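Local coordinates for protein formiminoglutamase (Trypanosoma cruzi, PDB 4MYK) that hydrolyses N-formimino-L-glutamate to L-glutamate and formamide, as an arginase-like manganese metalloenzyme, at residues 69-72 with 73-76; 300-303 with 304-308. The protein carries 1 engineered substitution. All coordinates share one frame; numbering follows the deposited sequence.

Interaction 1: 69-72 with 73-76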
ATOM      1  N   VAL A  69     -24.547   0.684 -10.230  1.00 22.43           N
ATOM      2  CA  VAL A  69     -24.934   1.703 -11.218  1.00 21.51           C
ATOM      3  C   VAL A  69     -25.392   3.016 -10.576  1.00 20.60           C
ATOM      4  O   VAL A  69     -25.131   4.098 -11.104  1.00 19.92           O
ATOM      5  CB  VAL A  69     -26.014   1.192 -12.193  1.00 23.28           C
ATOM      6  CG1 VAL A  69     -25.533  -0.074 -12.876  1.00 25.56           C
ATOM      7  CG2 VAL A  69     -27.317   0.934 -11.468  1.00 30.06           C
ATOM      8  N   ASN A  70     -26.067   2.930  -9.433  1.00 22.09           N
ATOM      9  CA  ASN A  70     -26.333   4.138  -8.669  1.00 21.05           C
ATOM     10  C   ASN A  70     -25.419   4.223  -7.469  1.00 20.37           C
ATOM     11  O   ASN A  70     -25.507   3.409  -6.549  1.00 21.47           O
ATOM     12  CB  ASN A  70     -27.785   4.218  -8.226  1.00 27.58           C
ATOM     13  CG  ASN A  70     -28.167   5.604  -7.735  1.00 23.77           C
ATOM     14  OD1 ASN A  70     -27.374   6.549  -7.795  1.00 20.56           O
ATOM     15  ND2 ASN A  70     -29.396   5.731  -7.253  1.00 24.06           N
ATOM     16  N   ASN A  71     -24.526   5.207  -7.507  1.00 20.02           N
ATOM     17  CA  ASN A  71     -23.531   5.401  -6.474  1.00 17.85           C
ATOM     18  C   ASN A  71     -23.944   6.583  -5.616  1.00 20.91           C
ATOM     19  O   ASN A  71     -23.942   7.726  -6.072  1.00 21.04           O
ATOM     20  CB  ASN A  71     -22.165   5.657  -7.109  1.00 16.85           C
ATOM     21  CG  ASN A  71     -21.056   5.804  -6.079  1.00 18.69           C
ATOM     22  OD1 ASN A  71     -21.201   6.511  -5.086  1.00 17.13           O
ATOM     23  ND2 ASN A  71     -19.934   5.139  -6.321  1.00 20.13           N
ATOM     24  N   LEU A  72     -24.298   6.309  -4.371  1.00 17.70           N
ATOM     25  CA  LEU A  72     -24.838   7.352  -3.516  1.00 19.51           C
ATOM     26  C   LEU A  72     -23.776   8.074  -2.733  1.00 19.17           C
ATOM     27  O   LEU A  72     -24.063   9.030  -2.019  1.00 23.12           O
ATOM     28  CB  LEU A  72     -25.892   6.784  -2.585  1.00 22.23           C
ATOM     29  CG  LEU A  72     -27.236   6.733  -3.307  1.00 28.76           C
ATOM     30  CD1 LEU A  72     -27.977   5.463  -2.953  1.00 27.54           C
ATOM     31  CD2 LEU A  72     -28.058   7.993  -3.014  1.00 27.74           C
ATOM     32  N   GLU A  73     -22.543   7.617  -2.866  1.00 17.24           N
ATOM     33  CA  GLU A  73     -21.430   8.336  -2.277  1.00 17.38           C
ATOM     34  C   GLU A  73     -21.017   9.478  -3.191  1.00 18.41           C
ATOM     35  O   GLU A  73     -20.720  10.573  -2.727  1.00 18.03           O
ATOM     36  CB  GLU A  73     -20.254   7.399  -2.036  1.00 18.44           C
ATOM     37  CG  GLU A  73     -19.123   8.052  -1.291  1.00 16.95           C
ATOM     38  CD  GLU A  73     -17.960   7.128  -1.119  1.00 16.13           C
ATOM     39  OE1 GLU A  73     -18.099   5.924  -1.419  1.00 16.69           O
ATOM     40  OE2 GLU A  73     -16.904   7.605  -0.682  1.00 16.76           O
ATOM     41  N   LEU A  74     -20.998   9.210  -4.493  1.00 17.63           N
ATOM     42  CA  LEU A  74     -20.729  10.237  -5.492  1.00 19.08           C
ATOM     43  C   LEU A  74     -22.036  10.860  -5.947  1.00 20.69           C
ATOM     44  O   LEU A  74     -22.043  11.904  -6.590  1.00 21.09           O
ATOM     45  CB  LEU A  74     -20.011   9.637  -6.694  1.00 17.91           C
ATOM     46  CG  LEU A  74     -18.768   8.813  -6.341  1.00 22.81           C
ATOM     47  CD1 LEU A  74     -17.990   8.481  -7.607  1.00 18.39           C
ATOM     48  CD2 LEU A  74     -17.889   9.533  -5.302  1.00 20.47           C
ATOM     49  N   ASN A  75     -23.138  10.206  -5.593  1.00 23.37           N
ATOM     50  CA  ASN A  75     -24.477  10.620  -6.007  1.00 23.57           C
ATOM     51  C   ASN A  75     -24.575  10.805  -7.510  1.00 23.60           C
ATOM     52  O   ASN A  75     -24.962  11.861  -8.002  1.00 23.09           O
ATOM     53  CB  ASN A  75     -24.954  11.862  -5.244  1.00 26.80           C
ATOM     54  CG  ASN A  75     -25.379  11.537  -3.815  1.00 27.56           C
ATOM     55  OD1 ASN A  75     -26.221  10.659  -3.588  1.00 28.51           O
ATOM     56  ND2 ASN A  75     -24.788  12.231  -2.846  1.00 29.26           N
ATOM     57  N   VAL A  76     -24.196   9.754  -8.225  1.00 20.92           N
ATOM     58  CA  VAL A  76     -24.344   9.695  -9.671  1.00 22.39           C
ATOM     59  C   VAL A  76     -25.047   8.389 -10.033  1.00 22.08           C
ATOM     60  O   VAL A  76     -24.627   7.311  -9.607  1.00 21.29           O
ATOM     61  CB  VAL A  76     -22.971   9.784 -10.398  1.00 21.67           C
ATOM     62  CG1 VAL A  76     -23.124   9.494 -11.872  1.00 18.91           C
ATOM     63  CG2 VAL A  76     -22.351  11.156 -10.198  1.00 23.30           C
TER
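N71 and L74 face each other inside a tight beta hairpin whose closing pair carries a G1 beta bulge: N75 and V76 both stand opposite N71, and N75 takes the left-handed backbone conformation (phi 53°). The antiparallel hydrogen-bonded pair N71–V76 closes the turn, with N71 N to V76 O and V76 N to N71 O both 3.0 Å. The first of these bonds is nearly straight at the hydrogen (171°).

The side chain of N71 folds back over the turn. With CG anti to its own backbone N (chi1 -177°), the amide leans toward the reversing chain. OD1 accepts L74 N at 2.8 Å, the donor sitting above the amide plane and not on a lone pair. L74 crosses this group at a slant, its CG 3.8 Å from N71 CG, while N71 ND2 is probably hydrogen-bonded to Y300 OH of the helix 290-306. The bond from L74 N, a weak, bent one from E73 N to the same OD1 and the link through ND2 probably limit rotation of the amide.

E73 stretches away from the turn; its OE2 hydrogen-bonds S209 OG and its OE1 hydrogen-bonds G187 N, both of the second subunit, tying the hairpin tip to the oligomer interface. Next to the turn L72 slants across N75, where the methyl CD2 of L72 lies 3.3 Å from N75 OD1.

Interaction 2: 300-303 with 304-308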
ATOM      1  N   TYR A 300     -15.394   1.621 -14.149  1.00 15.08           N
ATOM      2  CA  TYR A 300     -16.610   1.945 -13.427  1.00 15.16           C
ATOM      3  C   TYR A 300     -16.717   3.445 -13.127  1.00 14.95           C
ATOM      4  O   TYR A 300     -17.756   4.057 -13.350  1.00 16.24           O
ATOM      5  CB  TYR A 300     -16.664   1.131 -12.129  1.00 15.99           C
ATOM      6  CG  TYR A 300     -17.713   1.607 -11.152  1.00 18.37           C
ATOM      7  CD1 TYR A 300     -19.065   1.437 -11.422  1.00 20.06           C
ATOM      8  CD2 TYR A 300     -17.356   2.230  -9.967  1.00 17.04           C
ATOM      9  CE1 TYR A 300     -20.032   1.878 -10.541  1.00 17.65           C
ATOM     10  CE2 TYR A 300     -18.315   2.682  -9.082  1.00 17.02           C
ATOM     11  CZ  TYR A 300     -19.656   2.500  -9.375  1.00 19.25           C
ATOM     12  OH  TYR A 300     -20.626   2.939  -8.499  1.00 18.83           O
ATOM     13  N   HIS A 301     -15.637   4.031 -12.622  1.00 15.43           N
ATOM     14  CA  HIS A 301     -15.619   5.449 -12.286  1.00 13.25           C
ATOM     15  C   HIS A 301     -15.715   6.273 -13.556  1.00 16.49           C
ATOM     16  O   HIS A 301     -16.409   7.292 -13.591  1.00 16.30           O
ATOM     17  CB  HIS A 301     -14.355   5.809 -11.495  1.00 16.31           C
ATOM     18  CG  HIS A 301     -14.455   5.504 -10.029  1.00 17.36           C
ATOM     19  ND1 HIS A 301     -14.212   4.251  -9.510  1.00 15.88           N
ATOM     20  CD2 HIS A 301     -14.792   6.287  -8.975  1.00 16.94           C
ATOM     21  CE1 HIS A 301     -14.392   4.275  -8.200  1.00 18.37           C
ATOM     22  NE2 HIS A 301     -14.746   5.499  -7.851  1.00 18.02           N
ATOM     23  N   PHE A 302     -15.022   5.834 -14.604  1.00 14.67           N
ATOM     24  CA  PHE A 302     -15.149   6.510 -15.881  1.00 14.81           C
ATOM     25  C   PHE A 302     -16.619   6.541 -16.290  1.00 16.90           C
ATOM     26  O   PHE A 302     -17.144   7.590 -16.659  1.00 17.40           O
ATOM     27  CB  PHE A 302     -14.340   5.845 -17.002  1.00 16.77           C
ATOM     28  CG  PHE A 302     -14.741   6.344 -18.357  1.00 17.72           C
ATOM     29  CD1 PHE A 302     -14.208   7.523 -18.858  1.00 20.31           C
ATOM     30  CD2 PHE A 302     -15.728   5.696 -19.083  1.00 17.31           C
ATOM     31  CE1 PHE A 302     -14.621   8.028 -20.077  1.00 18.80           C
ATOM     32  CE2 PHE A 302     -16.141   6.187 -20.300  1.00 17.17           C
ATOM     33  CZ  PHE A 302     -15.587   7.355 -20.798  1.00 18.32           C
ATOM     34  N   VAL A 303     -17.261   5.376 -16.239  1.00 14.70           N
ATOM     35  CA  VAL A 303     -18.658   5.222 -16.616  1.00 15.27           C
ATOM     36  C   VAL A 303     -19.581   6.165 -15.832  1.00 17.87           C
ATOM     37  O   VAL A 303     -20.480   6.781 -16.411  1.00 19.87           O
ATOM     38  CB  VAL A 303     -19.118   3.772 -16.429  1.00 17.71           C
ATOM     39  CG1 VAL A 303     -20.642   3.678 -16.482  1.00 19.60           C
ATOM     40  CG2 VAL A 303     -18.470   2.874 -17.478  1.00 17.58           C
ATOM     41  N   LEU A 304     -19.356   6.277 -14.525  1.00 16.74           N
ATOM     42  CA  LEU A 304     -20.091   7.223 -13.695  1.00 17.40           C
ATOM     43  C   LEU A 304     -19.883   8.666 -14.149  1.00 17.37           C
ATOM     44  O   LEU A 304     -20.827   9.450 -14.195  1.00 18.78           O
ATOM     45  CB  LEU A 304     -19.658   7.098 -12.239  1.00 17.45           C
ATOM     46  CG  LEU A 304     -20.181   5.901 -11.453  1.00 16.85           C
ATOM     47  CD1 LEU A 304     -19.709   5.996 -10.023  1.00 19.22           C
ATOM     48  CD2 LEU A 304     -21.690   5.856 -11.505  1.00 18.94           C
ATOM     49  N   GLY A 305     -18.639   9.021 -14.458  1.00 16.91           N
ATOM     50  CA  GLY A 305     -18.323  10.358 -14.914  1.00 17.84           C
ATOM     51  C   GLY A 305     -19.042  10.645 -16.214  1.00 20.40           C
ATOM     52  O   GLY A 305     -19.570  11.739 -16.430  1.00 18.99           O
ATOM     53  N   PHE A 306     -19.058   9.640 -17.082  1.00 16.57           N
ATOM     54  CA  PHE A 306     -19.705   9.743 -18.384  1.00 19.73           C
ATOM     55  C   PHE A 306     -21.199  10.010 -18.226  1.00 20.05           C
ATOM     56  O   PHE A 306     -21.778  10.842 -18.931  1.00 20.87           O
ATOM     57  CB  PHE A 306     -19.485   8.458 -19.167  1.00 16.77           C
ATOM     58  CG  PHE A 306     -19.732   8.593 -20.634  1.00 17.06           C
ATOM     59  CD1 PHE A 306     -18.734   9.063 -21.482  1.00 18.69           C
ATOM     60  CD2 PHE A 306     -20.959   8.244 -21.174  1.00 17.28           C
ATOM     61  CE1 PHE A 306     -18.954   9.184 -22.841  1.00 17.68           C
ATOM     62  CE2 PHE A 306     -21.188   8.362 -22.528  1.00 18.24           C
ATOM     63  CZ  PHE A 306     -20.179   8.830 -23.366  1.00 17.52           C
ATOM     64  N   ALA A 307     -21.818   9.310 -17.284  1.00 17.75           N
ATOM     65  CA  ALA A 307     -23.244   9.486 -17.039  1.00 19.00           C
ATOM     66  C   ALA A 307     -23.611  10.947 -16.750  1.00 22.82           C
ATOM     67  O   ALA A 307     -24.787  11.316 -16.807  1.00 24.75           O
ATOM     68  CB  ALA A 307     -23.707   8.577 -15.901  1.00 20.02           C
ATOM     69  N   THR A 308     -22.613  11.777 -16.443  1.00 23.23           N
ATOM     70  CA  THR A 308     -22.887  13.162 -16.076  1.00 23.57           C
ATOM     71  C   THR A 308     -22.785  14.134 -17.240  1.00 24.92           C
ATOM     72  O   THR A 308     -23.306  15.239 -17.146  1.00 25.24           O
ATOM     73  CB  THR A 308     -22.013  13.691 -14.892  1.00 19.68           C
ATOM     74  OG1 THR A 308     -20.638  13.727 -15.278  1.00 21.35           O
ATOM     75  CG2 THR A 308     -22.186  12.836 -13.637  1.00 19.97           C
TER
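Y300 and L304, one helical turn apart, make a CH-pi contact near the C-terminal end of the helix 290-306. L304 CG lies 4.3 Å from the centroid of the Y300 ring and 22° off the ring normal, which places it over a face and toward the rim. The branch continues along the ring to its phenolic end, where L304 CD1 comes within 3.5 Å of Y300 OH. L304 carries CG beside its backbone N (chi1 -76°), while the tyrosine swings its ring forward along the helix (chi1 167°), and these two settings bring them together. Y300 OH, at the far end of the ring, is hydrogen-bonded to S68 O.

F302 and F306 form the second pair. Both first torsions put the ring anti to the backbone N, and the side chains run side by side, pointing the same way. Their planes are 38° apart and the centroids 5.7 Å apart, with F302 CZ meeting F306 CD1 at 3.6 Å. Backbone i to i+4 bonds, such as F306 N to F302 O at 2.8 Å, hold the two residues one turn apart, and the matching torsions bring the rings alongside.

The phenylalanines pack on I32 of the strand 32-37 and on F114, at the start of the strand 114-119. L304 turns instead to F266 of the helix 258-270 and V76 of the strand 76-77.

How the interactions relate
Interactions 1 and 2 have centres about 10 Å apart and touch directly, so the hairpin at 69-76 is packed against the end of the helix 290-306. The junction runs through N71 ND2, 3.2 Å from Y300 OH and 3.8 Å from L304 CD1. L304, which lies over the Y300 ring in interaction 2, thus also packs on the N71 amide of interaction 1. V76 adds a second junction, its CG1 3.3 Å from L304 O. Interaction 2 lies closer to the centre of the chain, about 14 Å against 23 Å for interaction 1. Both lie away from the two-manganese site, where D146 and D236 serve both ions, N122 one, and H148 and D238 the other.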